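GCN5-related N-acetyltransferase (Kribbella flavida, PDB 4IUS) probably transfers an acyl group, as expected of a member of the GNAT acetyltransferase family. Local coordinates at residues A[121-126]-A[164-169]; A[172-177]-A[191-196]. The protein carries 1 engineered substitution. One frame throughout, in Å; residues are numbered along the deposited sequence.

How the interactions relate
After the N-terminal helices and strands, the chain enters strand 123-127, passes through helix 131-141, and returns on strand 161-168 beside it; interaction 1 closes that long loop, with 37 residues between its segments. The chain then turns into strand 171-179 and comes back along strand 185-193, where interaction 2 closes a hairpin with 13 residues between its segments. The two follow in series, neither nesting nor crossing. They meet inside one sheet, with centres about 10 Å apart: strands 161-168 and 171-179 are neighbours, and Val164 O probably accepts a hydrogen bond from Thr175 OG1 at 2.8 Å. Together they tie the edge strand 123-127 inward to strand 185-193.

Interaction 1. Residues A[121-126]-A[164-169]; sequences AGVTAA and VLIRMD
Thr124 and Arg167 face each other as an antiparallel hydrogen-bonded pair: Thr124 N gives to Arg167 O at 2.9 Å, and Arg167 N returns the bond to Thr124 O at 2.8 Å. Two residues on, Ala126 and Leu165 form the same kind of pair, with Ala126 N giving to Leu165 O at 3.0 Å and Leu165 N reaching Ala126 O at 2.9 Å almost straight (177° at the hydrogen). Where the strand gives way to loop, Asp169 N donates to Gly122 O at 2.9 Å. Gly122 has a positive phi; its CA lies by Asp169 OD1, and its carbonyl O by the selenium of the selenomethionine Met168, in one of two deposited conformers.

Arg167 adds a side-chain bond in the conformer described, one of two deposited. Its chain bends at chi2 and chi3, and NE gives its hydrogen at 2.9 Å to Thr124 OG1, which is placed between its own backbone N and carbonyl carbon (chi1 63°) and lies at the guanidinium edge, in its plane.

On the other face, Val123 CG1 presses on Ile166 CG2 at 3.5 Å, tight for two carbons, while Ala125 CB meets Ile166 CD1. This apolar face lies against helix 202-216, where Ile166 touches Ala206 and Ala125 touches Tyr209. Leu165, on the Arg167 face, packs on helix 131-141, and the outward backbone groups of Ile166 bond to Val173 and Ala174 of strand 171-179.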
ATOM      1  N   ALA A 121       2.784 -28.552 -10.026  1.00 17.80           N
ATOM      2  CA  ALA A 121       4.036 -29.151 -10.488  1.00 16.88           C
ATOM      3  C   ALA A 121       4.896 -28.099 -11.208  1.00 15.37           C
ATOM      4  O   ALA A 121       4.389 -27.296 -11.992  1.00 18.40           O
ATOM      5  CB  ALA A 121       3.752 -30.333 -11.434  1.00 20.05           C
ATOM      6  N   GLY A 122       6.188 -28.104 -10.908  1.00 14.72           N
ATOM      7  CA  GLY A 122       7.135 -27.180 -11.542  1.00 13.91           C
ATOM      8  C   GLY A 122       7.256 -25.829 -10.880  1.00 11.17           C
ATOM      9  O   GLY A 122       8.123 -25.046 -11.271  1.00 12.57           O
ATOM     10  N   VAL A 123       6.389 -25.544  -9.905  1.00 10.92           N
ATOM     11  CA  VAL A 123       6.303 -24.208  -9.331  1.00  9.23           C
ATOM     12  C   VAL A 123       7.002 -24.204  -7.965  1.00  8.60           C
ATOM     13  O   VAL A 123       6.759 -25.070  -7.121  1.00  9.82           O
ATOM     14  CB  VAL A 123       4.841 -23.710  -9.221  1.00 10.85           C
ATOM     15  CG1 VAL A 123       4.783 -22.298  -8.679  1.00 10.95           C
ATOM     16  CG2 VAL A 123       4.124 -23.775 -10.555  1.00 14.87           C
ATOM     17  N   THR A 124       7.889 -23.230  -7.762  1.00  8.90           N
ATOM     18  CA  THR A 124       8.635 -23.102  -6.525  1.00  8.40           C
ATOM     19  C   THR A 124       8.586 -21.628  -6.092  1.00  7.98           C
ATOM     20  O   THR A 124       8.165 -20.758  -6.855  1.00  8.25           O
ATOM     21  CB  THR A 124      10.094 -23.585  -6.723  1.00  9.52           C
ATOM     22  OG1 THR A 124      10.756 -22.744  -7.695  1.00 10.60           O
ATOM     23  CG2 THR A 124      10.180 -25.053  -7.175  1.00 10.95           C
ATOM     24  N   ALA A 125       9.069 -21.344  -4.908  1.00  8.07           N
ATOM     25  CA  ALA A 125       9.130 -19.986  -4.392  1.00  7.58           C
ATOM     26  C   ALA A 125      10.462 -19.723  -3.730  1.00  7.49           C
ATOM     27  O   ALA A 125      11.042 -20.632  -3.140  1.00  8.95           O
ATOM     28  CB  ALA A 125       8.048 -19.730  -3.367  1.00  9.50           C
ATOM     29  N   ALA A 126      10.906 -18.478  -3.799  1.00  7.96           N
ATOM     30  CA  ALA A 126      12.096 -18.057  -3.112  1.00  8.71           C
ATOM     31  C   ALA A 126      11.966 -16.589  -2.720  1.00  8.27           C
ATOM     32  O   ALA A 126      11.575 -15.753  -3.523  1.00 10.15           O
ATOM     33  CB  ALA A 126      13.321 -18.222  -4.022  1.00 12.48           C
ATOM     34  N   VAL A 164       9.195 -11.614  -2.917  1.00  6.51           N
ATOM     35  CA  VAL A 164       9.311 -13.031  -3.267  1.00  6.40           C
ATOM     36  C   VAL A 164       9.167 -13.187  -4.783  1.00  6.01           C
ATOM     37  O   VAL A 164       8.521 -12.372  -5.430  1.00  7.44           O
ATOM     38  CB  VAL A 164       8.262 -13.908  -2.520  1.00  6.73           C
ATOM     39  CG1 VAL A 164       8.335 -13.656  -1.016  1.00  9.02           C
ATOM     40  CG2 VAL A 164       6.859 -13.738  -3.089  1.00  8.55           C
ATOM     41  N   LEU A 165       9.766 -14.244  -5.292  1.00  6.00           N
ATOM     42  CA  LEU A 165       9.544 -14.683  -6.657  1.00  6.73           C
ATOM     43  C   LEU A 165       8.985 -16.086  -6.640  1.00  6.40           C
ATOM     44  O   LEU A 165       9.499 -16.985  -5.958  1.00  7.46           O
ATOM     45  CB  LEU A 165      10.880 -14.664  -7.434  1.00  6.86           C
ATOM     46  CG  LEU A 165      11.446 -13.253  -7.688  1.00  7.51           C
ATOM     47  CD1 LEU A 165      12.852 -13.344  -8.276  1.00  9.73           C
ATOM     48  CD2 LEU A 165      10.540 -12.409  -8.591  1.00  9.84           C
ATOM     49  N   ILE A 166       7.949 -16.271  -7.444  1.00  6.56           N
ATOM     50  CA  ILE A 166       7.393 -17.579  -7.764  1.00  6.80           C
ATOM     51  C   ILE A 166       7.999 -17.972  -9.107  1.00  7.19           C
ATOM     52  O   ILE A 166       7.966 -17.168 -10.061  1.00  8.86           O
ATOM     53  CB  ILE A 166       5.860 -17.538  -7.861  1.00  8.02           C
ATOM     54  CG1 ILE A 166       5.224 -17.056  -6.591  1.00  9.97           C
ATOM     55  CG2 ILE A 166       5.285 -18.864  -8.336  1.00  9.90           C
ATOM     56  CD1 ILE A 166       5.493 -17.916  -5.418  1.00 11.62           C
ATOM     57  N   ARG A 167       8.575 -19.168  -9.184  1.00  7.76           N
ATOM     58  CA  ARG A 167       9.260 -19.629 -10.375  0.70  8.32           C
ATOM     59  C   ARG A 167       8.560 -20.826 -10.959  1.00  7.86           C
ATOM     60  O   ARG A 167       8.039 -21.669 -10.235  1.00  9.73           O
ATOM     61  CB  ARG A 167      10.684 -19.982 -10.032  0.70  9.46           C
ATOM     62  CG  ARG A 167      11.411 -18.888  -9.238  0.70  9.97           C
ATOM     63  CD  ARG A 167      11.720 -19.289  -7.803  0.70 11.31           C
ATOM     64  NE  ARG A 167      12.555 -20.483  -7.883  0.70 12.49           N
ATOM     65  CZ  ARG A 167      13.840 -20.476  -8.214  0.70 14.15           C
ATOM     66  NH1 ARG A 167      14.496 -21.623  -8.439  0.70 17.81           N
ATOM     67  NH2 ARG A 167      14.489 -19.319  -8.298  0.70 14.57           N
HETATM   68  N   MSE A 168       8.571 -20.889 -12.271  1.00  9.28           N
HETATM   69  CA  MSE A 168       8.104 -22.042 -13.003  0.60 10.06           C
HETATM   70  C   MSE A 168       9.307 -22.641 -13.736  1.00 10.31           C
HETATM   71  O   MSE A 168       9.962 -21.938 -14.533  1.00 10.08           O
HETATM   72  CB  MSE A 168       6.999 -21.607 -13.965  0.60 12.11           C
HETATM   73  CG  MSE A 168       6.444 -22.711 -14.828  0.60 14.87           C
HETATM   74 SE   MSE A 168       5.487 -24.113 -13.906  0.39 18.26          SE
HETATM   75  CE  MSE A 168       3.773 -23.205 -13.776  0.60 24.93           C
ATOM     76  N   ASP A 169       9.622 -23.877 -13.431  1.00 10.93           N
ATOM     77  CA  ASP A 169      10.800 -24.516 -13.987  1.00 11.59           C
ATOM     78  C   ASP A 169      12.020 -23.583 -13.844  1.00 11.41           C
ATOM     79  O   ASP A 169      12.863 -23.491 -14.741  1.00 12.76           O
ATOM     80  CB  ASP A 169      10.549 -24.939 -15.437  1.00 12.97           C
ATOM     81  CG  ASP A 169       9.458 -25.959 -15.558  1.00 15.92           C
ATOM     82  OD1 ASP A 169       9.352 -26.842 -14.666  1.00 20.26           O
ATOM     83  OD2 ASP A 169       8.717 -25.868 -16.528  1.00 20.78           O
TER

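Interaction 2. Residues A[172-177]-A[191-196]; sequences PVATAA and VGTLHS
Thr175 and Gly192 pair across two strands that run almost exactly antiparallel, at 174°, with axes 4.7 Å apart. Two backbone bonds join this pair: Thr175 N gives to Gly192 O at 2.9 Å, and Gly192 N to Thr175 O at 3.0 Å. Ala174 and Thr193 follow as a non-hydrogen-bonded pair, their CA atoms only 4.1 Å apart, and Ala174 CA comes close enough to Gly192 O for a CA-H...O contact. The next bond falls just past the end of strand 185-193, where Leu194 N reaches Val173 O at 2.9 Å.

On its other edge, strand 171-179 carries a classic beta bulge: Val173 and Ala174 both stand opposite Ile166 of strand 161-168, and Val173 leaves the extended conformation with a psi of -13°. The hairpin of strands 171-179 and 185-193 leads by a short loop into helix 202-216; from that loop into the helix start runs the Arg-x-x-Gly-x-Gly pattern that in GNAT enzymes binds the pyrophosphate of acetyl-coenzyme A, so the end at Leu194 probably borders the cofactor site. A malonate ion, probably from the crystallisation liquor, takes a weak hydrogen bond with Thr193 OG1.

In the conformer described, one of two, Thr193 CG2 lies 3.8 Å from Ala174 CB, and Ala176 CB meets Val191 CG2 at the same distance; the face they share looks onto helix 202-216, with Ala174 on Leu202 and Val191 on Thr207. Leu194 crosses Val173 at about a right angle, resting its CD1 near Pro172 O. Thr175 turns to helix 131-141: chi1 of -171° sets OG1 anti to the backbone N, where it hydrogen-bonds to Val164 O, while CG2 lies over the backbone of Gly192.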
ATOM      1  N   PRO A 172      11.563 -16.961 -12.932  1.00  8.46           N
ATOM      2  CA  PRO A 172      10.565 -16.144 -12.218  1.00  8.94           C
ATOM      3  C   PRO A 172       9.425 -15.730 -13.086  1.00  9.02           C
ATOM      4  O   PRO A 172       9.635 -15.189 -14.173  1.00 11.10           O
ATOM      5  CB  PRO A 172      11.354 -14.926 -11.755  1.00 11.96           C
ATOM      6  CG  PRO A 172      12.764 -15.341 -11.789  1.00 15.17           C
ATOM      7  CD  PRO A 172      12.908 -16.361 -12.881  1.00 11.36           C
ATOM      8  N   VAL A 173       8.216 -15.982 -12.616  1.00  8.05           N
ATOM      9  CA  VAL A 173       6.991 -15.685 -13.352  1.00  9.54           C
ATOM     10  C   VAL A 173       5.942 -14.876 -12.582  1.00  8.04           C
ATOM     11  O   VAL A 173       4.991 -14.389 -13.184  1.00  9.53           O
ATOM     12  CB  VAL A 173       6.322 -16.937 -13.962  1.00 10.91           C
ATOM     13  CG1 VAL A 173       7.250 -17.629 -14.968  1.00 13.34           C
ATOM     14  CG2 VAL A 173       5.893 -17.915 -12.870  1.00 13.65           C
ATOM     15  N   ALA A 174       6.123 -14.759 -11.265  1.00  7.28           N
ATOM     16  CA  ALA A 174       5.164 -13.993 -10.446  1.00  6.79           C
ATOM     17  C   ALA A 174       5.902 -13.477  -9.233  1.00  6.36           C
ATOM     18  O   ALA A 174       6.964 -13.985  -8.866  1.00  6.94           O
ATOM     19  CB  ALA A 174       3.945 -14.799 -10.034  1.00  8.69           C
ATOM     20  N   THR A 175       5.324 -12.446  -8.622  1.00  6.42           N
ATOM     21  CA  THR A 175       5.989 -11.782  -7.526  1.00  6.53           C
ATOM     22  C   THR A 175       4.974 -11.111  -6.594  1.00  5.71           C
ATOM     23  O   THR A 175       3.835 -10.860  -6.985  1.00  6.81           O
ATOM     24  CB  THR A 175       6.970 -10.693  -8.088  1.00  7.73           C
ATOM     25  OG1 THR A 175       7.783 -10.185  -7.014  1.00  7.42           O
ATOM     26  CG2 THR A 175       6.297  -9.533  -8.759  1.00  8.61           C
ATOM     27  N   ALA A 176       5.404 -10.817  -5.382  1.00  6.44           N
ATOM     28  CA  ALA A 176       4.687  -9.993  -4.400  1.00  6.03           C
ATOM     29  C   ALA A 176       5.716  -9.485  -3.390  1.00  6.37           C
ATOM     30  O   ALA A 176       6.781 -10.050  -3.270  1.00  7.59           O
ATOM     31  CB  ALA A 176       3.587 -10.799  -3.683  1.00  8.70           C
ATOM     32  N   ALA A 177       5.370  -8.409  -2.715  1.00  7.16           N
ATOM     33  CA  ALA A 177       6.296  -7.760  -1.784  1.00  7.09           C
ATOM     34  C   ALA A 177       5.559  -7.380  -0.517  1.00  7.74           C
ATOM     35  O   ALA A 177       4.306  -7.280  -0.511  1.00  8.87           O
ATOM     36  CB  ALA A 177       6.842  -6.499  -2.454  1.00  8.83           C
ATOM     37  N   VAL A 191       2.115  -7.016  -6.393  1.00  9.43           N
ATOM     38  CA  VAL A 191       1.748  -8.327  -6.853  1.00  9.39           C
ATOM     39  C   VAL A 191       1.668  -8.282  -8.373  1.00  9.83           C
ATOM     40  O   VAL A 191       1.047  -7.386  -8.953  1.00 12.87           O
ATOM     41  CB  VAL A 191       0.416  -8.847  -6.262  1.00  9.57           C
ATOM     42  CG1 VAL A 191       0.098 -10.271  -6.745  1.00 13.15           C
ATOM     43  CG2 VAL A 191       0.490  -8.819  -4.755  1.00 11.80           C
ATOM     44  N   GLY A 192       2.283  -9.248  -9.046  1.00  9.64           N
ATOM     45  CA  GLY A 192       2.107  -9.392 -10.464  1.00 10.44           C
ATOM     46  C   GLY A 192       2.516 -10.734 -10.980  1.00  9.02           C
ATOM     47  O   GLY A 192       3.189 -11.498 -10.320  1.00  9.09           O
ATOM     48  N   THR A 193       2.097 -11.008 -12.209  1.00 10.07           N
ATOM     49  CA  THR A 193       2.503 -12.182 -12.945  0.60 10.08           C
ATOM     50  C   THR A 193       2.827 -11.805 -14.358  1.00 10.29           C
ATOM     51  O   THR A 193       2.231 -10.865 -14.913  1.00 13.81           O
ATOM     52  CB  THR A 193       1.427 -13.277 -12.980  0.60 11.49           C
ATOM     53  OG1 THR A 193       0.455 -12.981 -13.987  0.60 19.19           O
ATOM     54  CG2 THR A 193       0.777 -13.443 -11.608  0.60  8.48           C
ATOM     55  N   LEU A 194       3.761 -12.515 -14.954  1.00 10.15           N
ATOM     56  CA  LEU A 194       3.980 -12.319 -16.389  1.00 11.01           C
ATOM     57  C   LEU A 194       2.687 -12.609 -17.161  1.00 10.91           C
ATOM     58  O   LEU A 194       1.917 -13.498 -16.821  1.00 12.50           O
ATOM     59  CB  LEU A 194       5.073 -13.253 -16.867  1.00 13.10           C
ATOM     60  CG  LEU A 194       6.494 -12.910 -16.412  1.00 15.49           C
ATOM     61  CD1 LEU A 194       7.409 -13.999 -17.003  1.00 20.20           C
ATOM     62  CD2 LEU A 194       6.923 -11.481 -16.790  1.00 17.79           C
ATOM     63  N   HIS A 195       2.443 -11.859 -18.215  1.00 13.33           N
ATOM     64  CA  HIS A 195       1.251 -12.018 -19.028  1.00 14.32           C
ATOM     65  C   HIS A 195       1.093 -13.435 -19.543  1.00 15.05           C
ATOM     66  O   HIS A 195      -0.028 -13.985 -19.575  1.00 18.59           O
ATOM     67  CB  HIS A 195       1.293 -10.987 -20.168  1.00 18.22           C
ATOM     68  CG  HIS A 195       0.059 -10.968 -20.985  1.00 23.17           C
ATOM     69  ND1 HIS A 195      -1.090 -10.474 -20.525  1.00 28.58           N
ATOM     70  CD2 HIS A 195      -0.194 -11.472 -22.246  1.00 29.08           C
ATOM     71  CE1 HIS A 195      -2.042 -10.617 -21.473  1.00 31.56           C
ATOM     72  NE2 HIS A 195      -1.491 -11.246 -22.518  1.00 31.69           N
ATOM     73  N   SER A 196       2.211 -14.060 -19.906  1.00 15.91           N
ATOM     74  CA  SER A 196       2.230 -15.426 -20.403  1.00 20.40           C
ATOM     75  C   SER A 196       1.776 -16.488 -19.386  1.00 18.81           C
ATOM     76  O   SER A 196       1.437 -17.596 -19.752  1.00 25.12           O
ATOM     77  CB  SER A 196       3.666 -15.764 -20.823  1.00 23.00           C
ATOM     78  OG  SER A 196       4.557 -15.593 -19.723  1.00 24.86           O
TER